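Long-range contacts in geranyltranstransferase (Legionella pneumophila subsp. pneumophila, PDB 3LOM), which probably catalyses magnesium-dependent prenyl chain elongation to farnesyl diphosphate and possibly also to geranylgeranyl diphosphate: residues A[50-55]-A[78-83]; A[164-169]-A[185-190]. One frame throughout, in Å; residues are numbered along the deposited sequence. Where two conformers were deposited one is given.

Contact 1: residues A[50-55]-A[78-83]. With PO4 (phosphate ion), chain C.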
ATOM      1  N   GLY A  50     -16.138 -20.299  -4.643  1.00 93.35           N
ATOM      2  CA  GLY A  50     -16.297 -19.645  -5.942  1.00 93.53           C
ATOM      3  C   GLY A  50     -14.964 -19.226  -6.542  1.00 92.49           C
ATOM      4  O   GLY A  50     -13.898 -19.548  -6.007  1.00 90.87           O
ATOM      5  N   LYS A  51     -15.021 -18.499  -7.655  1.00 91.54           N
ATOM      6  CA  LYS A  51     -13.801 -18.048  -8.334  1.00 89.22           C
ATOM      7  C   LYS A  51     -13.574 -16.530  -8.291  1.00 80.43           C
ATOM      8  O   LYS A  51     -14.520 -15.743  -8.196  1.00 78.37           O
ATOM      9  CB  LYS A  51     -13.693 -18.595  -9.776  1.00 89.54           C
ATOM     10  CG  LYS A  51     -14.930 -19.305 -10.346  1.00103.19           C
ATOM     11  CD  LYS A  51     -14.864 -20.823 -10.125  1.00111.91           C
ATOM     12  CE  LYS A  51     -15.841 -21.577 -11.020  1.00112.50           C
ATOM     13  NZ  LYS A  51     -15.348 -21.684 -12.425  1.00109.82           N
ATOM     14  N   ARG A  52     -12.299 -16.153  -8.335  1.00 73.76           N
ATOM     15  CA  ARG A  52     -11.877 -14.753  -8.327  0.50 72.23           C
ATOM     16  C   ARG A  52     -11.486 -14.342  -9.753  1.00 72.02           C
ATOM     17  O   ARG A  52     -10.502 -14.849 -10.303  1.00 69.37           O
ATOM     18  CB  ARG A  52     -10.684 -14.551  -7.383  0.50 75.82           C
ATOM     19  CG  ARG A  52     -10.528 -15.585  -6.257  0.50 78.46           C
ATOM     20  CD  ARG A  52     -11.147 -15.126  -4.939  0.50 73.07           C
ATOM     21  NE  ARG A  52     -12.496 -15.647  -4.735  0.50 68.69           N
ATOM     22  CZ  ARG A  52     -13.601 -14.920  -4.849  0.50 65.12           C
ATOM     23  NH1 ARG A  52     -13.520 -13.632  -5.163  0.50 58.38           N
ATOM     24  NH2 ARG A  52     -14.786 -15.479  -4.644  0.50 53.72           N
ATOM     25  N   ILE A  53     -12.257 -13.424 -10.340  1.00 64.11           N
ATOM     26  CA  ILE A  53     -12.125 -13.056 -11.762  1.00 60.63           C
ATOM     27  C   ILE A  53     -10.779 -12.453 -12.219  1.00 57.38           C
ATOM     28  O   ILE A  53     -10.277 -12.815 -13.287  1.00 58.60           O
ATOM     29  CB  ILE A  53     -13.370 -12.234 -12.276  1.00 63.46           C
ATOM     30  CG1 ILE A  53     -13.409 -12.160 -13.807  1.00 68.42           C
ATOM     31  CG2 ILE A  53     -13.452 -10.844 -11.634  1.00 58.37           C
ATOM     32  CD1 ILE A  53     -13.571 -13.507 -14.488  1.00 77.97           C
ATOM     33  N   ARG A  54     -10.184 -11.580 -11.407  1.00 54.76           N
ATOM     34  CA  ARG A  54      -8.919 -10.924 -11.776  1.00 54.38           C
ATOM     35  C   ARG A  54      -7.706 -11.854 -12.024  1.00 59.84           C
ATOM     36  O   ARG A  54      -7.028 -11.678 -13.042  1.00 63.46           O
ATOM     37  CB  ARG A  54      -8.575  -9.763 -10.825  1.00 47.59           C
ATOM     38  CG  ARG A  54      -9.487  -8.558 -10.984  1.00 55.67           C
ATOM     39  CD  ARG A  54      -9.670  -7.809  -9.673  1.00 46.83           C
ATOM     40  NE  ARG A  54     -10.737  -6.811  -9.750  1.00 50.36           N
ATOM     41  CZ  ARG A  54     -12.028  -7.057  -9.533  1.00 48.55           C
ATOM     42  NH1 ARG A  54     -12.919  -6.075  -9.629  1.00 47.51           N
ATOM     43  NH2 ARG A  54     -12.438  -8.282  -9.225  1.00 59.29           N
ATOM     44  N   PRO A  55      -7.427 -12.838 -11.122  1.00 59.61           N
ATOM     45  CA  PRO A  55      -6.348 -13.787 -11.436  1.00 56.94           C
ATOM     46  C   PRO A  55      -6.553 -14.601 -12.707  1.00 49.43           C
ATOM     47  O   PRO A  55      -5.594 -14.834 -13.430  1.00 59.59           O
ATOM     48  CB  PRO A  55      -6.357 -14.735 -10.235  1.00 59.23           C
ATOM     49  CG  PRO A  55      -6.810 -13.923  -9.153  1.00 54.01           C
ATOM     50  CD  PRO A  55      -7.861 -13.011  -9.723  1.00 59.29           C
ATOM     51  N   ALA A  78      -0.567 -10.678  -6.649  1.00 47.57           N
ATOM     52  CA  ALA A  78      -0.501  -9.248  -6.357  1.00 48.68           C
ATOM     53  C   ALA A  78      -1.810  -8.528  -6.653  1.00 44.29           C
ATOM     54  O   ALA A  78      -2.244  -7.677  -5.877  1.00 52.98           O
ATOM     55  CB  ALA A  78       0.621  -8.624  -7.127  1.00 48.07           C
ATOM     56  N   LEU A  79      -2.450  -8.888  -7.760  1.00 46.30           N
ATOM     57  CA  LEU A  79      -3.760  -8.340  -8.088  1.00 48.70           C
ATOM     58  C   LEU A  79      -4.862  -8.723  -7.134  1.00 47.26           C
ATOM     59  O   LEU A  79      -5.687  -7.875  -6.784  1.00 59.91           O
ATOM     60  CB  LEU A  79      -4.181  -8.752  -9.483  1.00 54.76           C
ATOM     61  CG  LEU A  79      -4.226  -7.612 -10.478  1.00 68.37           C
ATOM     62  CD1 LEU A  79      -4.221  -8.251 -11.807  1.00 72.07           C
ATOM     63  CD2 LEU A  79      -5.458  -6.732 -10.308  1.00 70.62           C
ATOM     64  N   GLU A  80      -4.906  -9.998  -6.741  1.00 50.66           N
ATOM     65  CA  GLU A  80      -5.905 -10.448  -5.779  1.00 38.25           C
ATOM     66  C   GLU A  80      -5.686  -9.845  -4.413  1.00 34.94           C
ATOM     67  O   GLU A  80      -6.650  -9.470  -3.762  1.00 46.62           O
ATOM     68  CB  GLU A  80      -5.982 -11.967  -5.665  1.00 50.48           C
ATOM     69  CG  GLU A  80      -7.336 -12.549  -6.065  1.00 55.06           C
ATOM     70  CD  GLU A  80      -8.533 -11.765  -5.557  1.00 65.34           C
ATOM     71  OE1 GLU A  80      -9.277 -11.205  -6.396  1.00 77.71           O
ATOM     72  OE2 GLU A  80      -8.732 -11.709  -4.328  1.00 81.37           O
ATOM     73  N   LEU A  81      -4.422  -9.750  -3.995  1.00 38.82           N
ATOM     74  CA  LEU A  81      -4.067  -9.100  -2.731  1.00 40.96           C
ATOM     75  C   LEU A  81      -4.530  -7.641  -2.692  1.00 45.30           C
ATOM     76  O   LEU A  81      -5.113  -7.207  -1.688  1.00 46.52           O
ATOM     77  CB  LEU A  81      -2.558  -9.192  -2.460  1.00 42.11           C
ATOM     78  CG  LEU A  81      -1.987 -10.511  -1.924  1.00 43.58           C
ATOM     79  CD1 LEU A  81      -0.484 -10.553  -2.126  1.00 36.27           C
ATOM     80  CD2 LEU A  81      -2.329 -10.700  -0.458  1.00 48.84           C
ATOM     81  N   THR A  82      -4.290  -6.904  -3.784  1.00 43.39           N
ATOM     82  CA  THR A  82      -4.763  -5.512  -3.917  1.00 37.95           C
ATOM     83  C   THR A  82      -6.294  -5.449  -3.898  1.00 29.82           C
ATOM     84  O   THR A  82      -6.866  -4.718  -3.100  1.00 35.11           O
ATOM     85  CB  THR A  82      -4.188  -4.793  -5.176  1.00 38.77           C
ATOM     86  OG1 THR A  82      -2.752  -4.834  -5.147  1.00 41.74           O
ATOM     87  CG2 THR A  82      -4.636  -3.325  -5.215  1.00 48.68           C
ATOM     88  N   HIS A  83      -6.946  -6.251  -4.735  1.00 31.66           N
ATOM     89  CA  HIS A  83      -8.410  -6.315  -4.761  1.00 29.68           C
ATOM     90  C   HIS A  83      -8.988  -6.643  -3.387  1.00 40.83           C
ATOM     91  O   HIS A  83      -9.915  -5.968  -2.932  1.00 47.19           O
ATOM     92  CB  HIS A  83      -8.885  -7.335  -5.800  1.00 37.17           C
ATOM     93  CG  HIS A  83     -10.375  -7.494  -5.869  1.00 36.41           C
ATOM     94  ND1 HIS A  83     -11.231  -6.431  -6.065  1.00 43.07           N
ATOM     95  CD2 HIS A  83     -11.156  -8.596  -5.794  1.00 40.44           C
ATOM     96  CE1 HIS A  83     -12.477  -6.870  -6.099  1.00 42.50           C
ATOM     97  NE2 HIS A  83     -12.460  -8.181  -5.936  1.00 48.16           N
TER
HETATM   98  P   PO4 C   2     -14.852 -10.977  -7.652  0.50 62.68           P
HETATM   99  O1  PO4 C   2     -16.258 -11.420  -7.970  0.50 53.85           O
HETATM  100  O2  PO4 C   2     -14.627 -11.049  -6.157  0.50 66.58           O
HETATM  101  O3  PO4 C   2     -13.863 -11.877  -8.356  0.50 40.51           O
HETATM  102  O4  PO4 C   2     -14.677  -9.555  -8.130  0.50 63.88           O
HETATM  103  O   HOH W   1     -11.262 -10.819  -8.358  1.00 52.47           O

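Contact 2: residues A[164-169]-A[185-190]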
ATOM      1  N   GLN A 164     -13.364   5.276  -5.098  1.00 47.43           N
ATOM      2  CA  GLN A 164     -14.195   4.875  -3.962  1.00 39.45           C
ATOM      3  C   GLN A 164     -14.694   6.077  -3.151  1.00 38.51           C
ATOM      4  O   GLN A 164     -15.855   6.110  -2.739  1.00 38.24           O
ATOM      5  CB  GLN A 164     -13.473   3.837  -3.081  1.00 44.22           C
ATOM      6  CG  GLN A 164     -14.201   3.424  -1.760  1.00 32.52           C
ATOM      7  CD  GLN A 164     -15.599   2.801  -1.951  1.00 43.03           C
ATOM      8  OE1 GLN A 164     -16.061   2.577  -3.067  1.00 60.99           O
ATOM      9  NE2 GLN A 164     -16.265   2.513  -0.839  1.00 46.86           N
ATOM     10  N   SER A 165     -13.818   7.059  -2.945  1.00 40.12           N
ATOM     11  CA  SER A 165     -14.188   8.332  -2.303  1.00 38.64           C
ATOM     12  C   SER A 165     -15.346   9.032  -3.017  1.00 33.63           C
ATOM     13  O   SER A 165     -16.299   9.482  -2.370  1.00 34.83           O
ATOM     14  CB  SER A 165     -12.974   9.266  -2.221  1.00 37.25           C
ATOM     15  OG  SER A 165     -13.337  10.547  -1.725  1.00 39.99           O
ATOM     16  N   LEU A 166     -15.274   9.091  -4.347  1.00 37.18           N
ATOM     17  CA  LEU A 166     -16.336   9.717  -5.141  1.00 43.48           C
ATOM     18  C   LEU A 166     -17.579   8.836  -5.221  1.00 45.63           C
ATOM     19  O   LEU A 166     -18.694   9.350  -5.327  1.00 43.21           O
ATOM     20  CB  LEU A 166     -15.847  10.092  -6.548  1.00 43.90           C
ATOM     21  CG  LEU A 166     -14.893  11.284  -6.672  1.00 37.12           C
ATOM     22  CD1 LEU A 166     -14.218  11.285  -8.028  1.00 39.56           C
ATOM     23  CD2 LEU A 166     -15.595  12.614  -6.425  1.00 30.15           C
ATOM     24  N   ASP A 167     -17.384   7.517  -5.160  1.00 45.70           N
ATOM     25  CA  ASP A 167     -18.503   6.574  -5.098  1.00 49.00           C
ATOM     26  C   ASP A 167     -19.332   6.800  -3.828  1.00 47.05           C
ATOM     27  O   ASP A 167     -20.550   6.719  -3.857  1.00 51.41           O
ATOM     28  CB  ASP A 167     -17.994   5.131  -5.157  1.00 52.27           C
ATOM     29  CG  ASP A 167     -19.109   4.112  -5.317  1.00 35.06           C
ATOM     30  OD1 ASP A 167     -19.231   3.537  -6.413  1.00 70.39           O
ATOM     31  OD2 ASP A 167     -19.854   3.866  -4.349  1.00 50.62           O
ATOM     32  N   LEU A 168     -18.660   7.084  -2.722  1.00 45.12           N
ATOM     33  CA  LEU A 168     -19.341   7.319  -1.463  1.00 45.14           C
ATOM     34  C   LEU A 168     -19.967   8.709  -1.369  1.00 43.77           C
ATOM     35  O   LEU A 168     -21.119   8.836  -0.962  1.00 47.33           O
ATOM     36  CB  LEU A 168     -18.389   7.077  -0.293  1.00 35.90           C
ATOM     37  CG  LEU A 168     -17.969   5.620  -0.101  1.00 52.76           C
ATOM     38  CD1 LEU A 168     -16.900   5.545   0.961  1.00 48.01           C
ATOM     39  CD2 LEU A 168     -19.162   4.707   0.236  1.00 33.16           C
ATOM     40  N   SER A 169     -19.221   9.744  -1.752  1.00 46.78           N
ATOM     41  CA  SER A 169     -19.701  11.122  -1.599  1.00 46.02           C
ATOM     42  C   SER A 169     -20.720  11.567  -2.651  1.00 48.54           C
ATOM     43  O   SER A 169     -21.715  12.211  -2.305  1.00 50.32           O
ATOM     44  CB  SER A 169     -18.535  12.116  -1.512  1.00 38.61           C
ATOM     45  OG  SER A 169     -17.785  12.146  -2.715  1.00 41.66           O
ATOM     46  N   HIS A 185     -16.857   4.710 -11.774  1.00 48.22           N
ATOM     47  CA  HIS A 185     -16.644   3.266 -11.910  1.00 44.58           C
ATOM     48  C   HIS A 185     -15.337   2.891 -12.606  1.00 47.78           C
ATOM     49  O   HIS A 185     -14.740   1.856 -12.288  1.00 52.57           O
ATOM     50  CB  HIS A 185     -17.827   2.611 -12.621  1.00 44.55           C
ATOM     51  CG  HIS A 185     -19.072   2.563 -11.792  1.00 50.52           C
ATOM     52  ND1 HIS A 185     -19.096   2.047 -10.513  1.00 47.46           N
ATOM     53  CD2 HIS A 185     -20.339   2.953 -12.063  1.00 48.95           C
ATOM     54  CE1 HIS A 185     -20.322   2.140 -10.026  1.00 51.87           C
ATOM     55  NE2 HIS A 185     -21.097   2.674 -10.952  1.00 63.20           N
ATOM     56  N   LEU A 186     -14.897   3.729 -13.545  1.00 48.53           N
ATOM     57  CA  LEU A 186     -13.608   3.542 -14.210  1.00 44.06           C
ATOM     58  C   LEU A 186     -12.472   3.736 -13.211  1.00 46.80           C
ATOM     59  O   LEU A 186     -11.495   2.992 -13.228  1.00 52.18           O
ATOM     60  CB  LEU A 186     -13.446   4.504 -15.402  1.00 49.14           C
ATOM     61  CG  LEU A 186     -12.056   4.647 -16.059  1.00 54.97           C
ATOM     62  CD1 LEU A 186     -11.516   3.322 -16.619  1.00 60.77           C
ATOM     63  CD2 LEU A 186     -12.060   5.719 -17.145  1.00 62.46           C
ATOM     64  N   LEU A 187     -12.609   4.724 -12.332  1.00 46.33           N
ATOM     65  CA  LEU A 187     -11.574   4.970 -11.336  1.00 50.55           C
ATOM     66  C   LEU A 187     -11.576   3.889 -10.253  1.00 48.35           C
ATOM     67  O   LEU A 187     -10.515   3.420  -9.860  1.00 43.29           O
ATOM     68  CB  LEU A 187     -11.715   6.365 -10.721  1.00 47.56           C
ATOM     69  CG  LEU A 187     -11.563   7.582 -11.631  1.00 48.66           C
ATOM     70  CD1 LEU A 187     -12.202   8.790 -10.965  1.00 43.10           C
ATOM     71  CD2 LEU A 187     -10.108   7.846 -11.997  1.00 34.93           C
ATOM     72  N   LYS A 188     -12.767   3.480  -9.814  1.00 48.58           N
ATOM     73  CA  LYS A 188     -12.917   2.511  -8.725  1.00 51.36           C
ATOM     74  C   LYS A 188     -12.533   1.079  -9.120  1.00 52.14           C
ATOM     75  O   LYS A 188     -11.707   0.452  -8.451  1.00 51.43           O
ATOM     76  CB  LYS A 188     -14.337   2.541  -8.144  1.00 47.77           C
ATOM     77  CG  LYS A 188     -14.547   1.519  -7.033  1.00 43.07           C
ATOM     78  CD  LYS A 188     -15.893   1.644  -6.364  1.00 41.36           C
ATOM     79  CE  LYS A 188     -16.145   0.421  -5.496  1.00 49.55           C
ATOM     80  NZ  LYS A 188     -17.269   0.619  -4.549  1.00 39.70           N
ATOM     81  N   THR A 189     -13.121   0.573 -10.201  1.00 49.16           N
ATOM     82  CA  THR A 189     -12.859  -0.797 -10.635  1.00 41.81           C
ATOM     83  C   THR A 189     -12.240  -0.933 -12.022  1.00 48.25           C
ATOM     84  O   THR A 189     -11.488  -1.886 -12.275  1.00 50.88           O
ATOM     85  CB  THR A 189     -14.124  -1.662 -10.567  1.00 45.66           C
ATOM     86  OG1 THR A 189     -15.229  -0.916 -11.069  1.00 41.52           O
ATOM     87  CG2 THR A 189     -14.413  -2.080  -9.129  1.00 40.36           C
ATOM     88  N   GLY A 190     -12.547   0.012 -12.910  1.00 42.10           N
ATOM     89  CA  GLY A 190     -12.120  -0.061 -14.304  1.00 36.24           C
ATOM     90  C   GLY A 190     -10.622  -0.187 -14.491  1.00 43.28           C
ATOM     91  O   GLY A 190     -10.149  -1.052 -15.244  1.00 41.48           O
TER

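Contact 1: residues A[50-55]-A[78-83]
Arg54 turns CG anti to its carbonyl carbon (chi1 -70°) and bends at chi2, while His83 sends CG anti to its backbone N (chi1 178°); the two chains run nearly perpendicular and their flat ends stack. They meet in the all-helical isoprenoid synthase fold, where residues 50-55 belong to the Gly-Gly-Lys-Arg-x-Arg-Pro signature of trans-prenyltransferases and residues 78-83 lie within helix 69-91. Guanidinium and imidazole are set face to face, centres 3.6 Å apart and planes tilted by 12°, and Arg54 CD adds a CH-pi contact over the same ring. Arg54 NH2 sits above His83 NE2, but the angle is too poor for a hydrogen bond.

Close to the guanidinium plane, at its edge, Arg54 NH2 donates to phosphate O4 at 2.8 Å and to a water. Backbone N of Ile53, at the first turn of helix 53-64, holds phosphate O3 at 3.0 Å; Arg52 NH1, in one of two modelled conformers, reaches O2 only weakly. The ion, probably a crystallisation component, is consistent with the homoallylic diphosphate site of relatives. The water accepts from Arg54 NH2 and donates to phosphate O3 and, at 2.8 Å, to Glu80 OE1, so that acidic side chain faces the anion through a shared solvent molecule.

Beside the phosphate site, His20 of helix 5-28 touches both Pro55 and Glu80, and the proline ring packs against the aliphatic part of the glutamate, Pro55 CG lying 3.4 Å from Glu80 CG.

Contact 2: residues A[164-169]-A[185-190]
Lys188 and Gln164 run alongside each other in the same sense and supply the hydrogen bond between the two helices. With CG anti to the backbone N (chi1 178°) and the chain extended beyond it, Lys188 carries NZ to within 2.7 Å of Gln164 OE1; the ammonium nitrogen lies tilted 28° from the carbonyl plane. Gln164 bends at chi2 to bring that oxygen round.

The ionic part is looser. Asp167 OD1 is 4.0 Å from Lys188 NZ, a long salt bridge, and lies closer to the methylene Lys188 CD, at 3.8 Å. His185 CE1 approaches the same carboxylate oxygen obliquely.

Apolar packing is slight: Leu166 CD1 meets Leu187 CD1 at 4.3 Å.

His185 O accepts the usual helical bond from Thr189 N and a second from Gly190 N, each 2.9 Å; the latter, one residue further on, makes the turn pi-type. This turn spans the Lys-Thr-Gly sequence, whose lysine in relatives contacts the allylic diphosphate.

The segment axes pass 8.9 Å apart, their N-to-C directions 124° apart. Gln164 NE2 gives a weak hydrogen bond to Asp96, the last aspartate of the first aspartate-rich motif, and His185 and Thr189 rest on Gln227 of helix 209-236. On the dimer side, Leu118 of the second subunit packs on Gln164, Ala35 on Leu166 and Pro34 on Leu187, so helices 160-169 and 178-201 join where the subunits meet.

Overall arrangement
Contact 1 is the more central and more buried of the two, its centre about 5 Å from the centre of the chain, against about 14 Å for that of contact 2, which is partly buried beside the second subunit. Their centres are about 18 Å apart. Their segments lie on four different helices, yet helix 178-201 serves both: it forms one side of contact 2 and packs on Arg54 and Leu79 of contact 1. The two meet directly where Arg54 NH1 packs on Thr189 CG2, at 4.3 Å. Flat stacking and anion- and water-mediated bridging distinguish contact 1; contact 2 relies on a direct lysine-amide bond and a long ion pair.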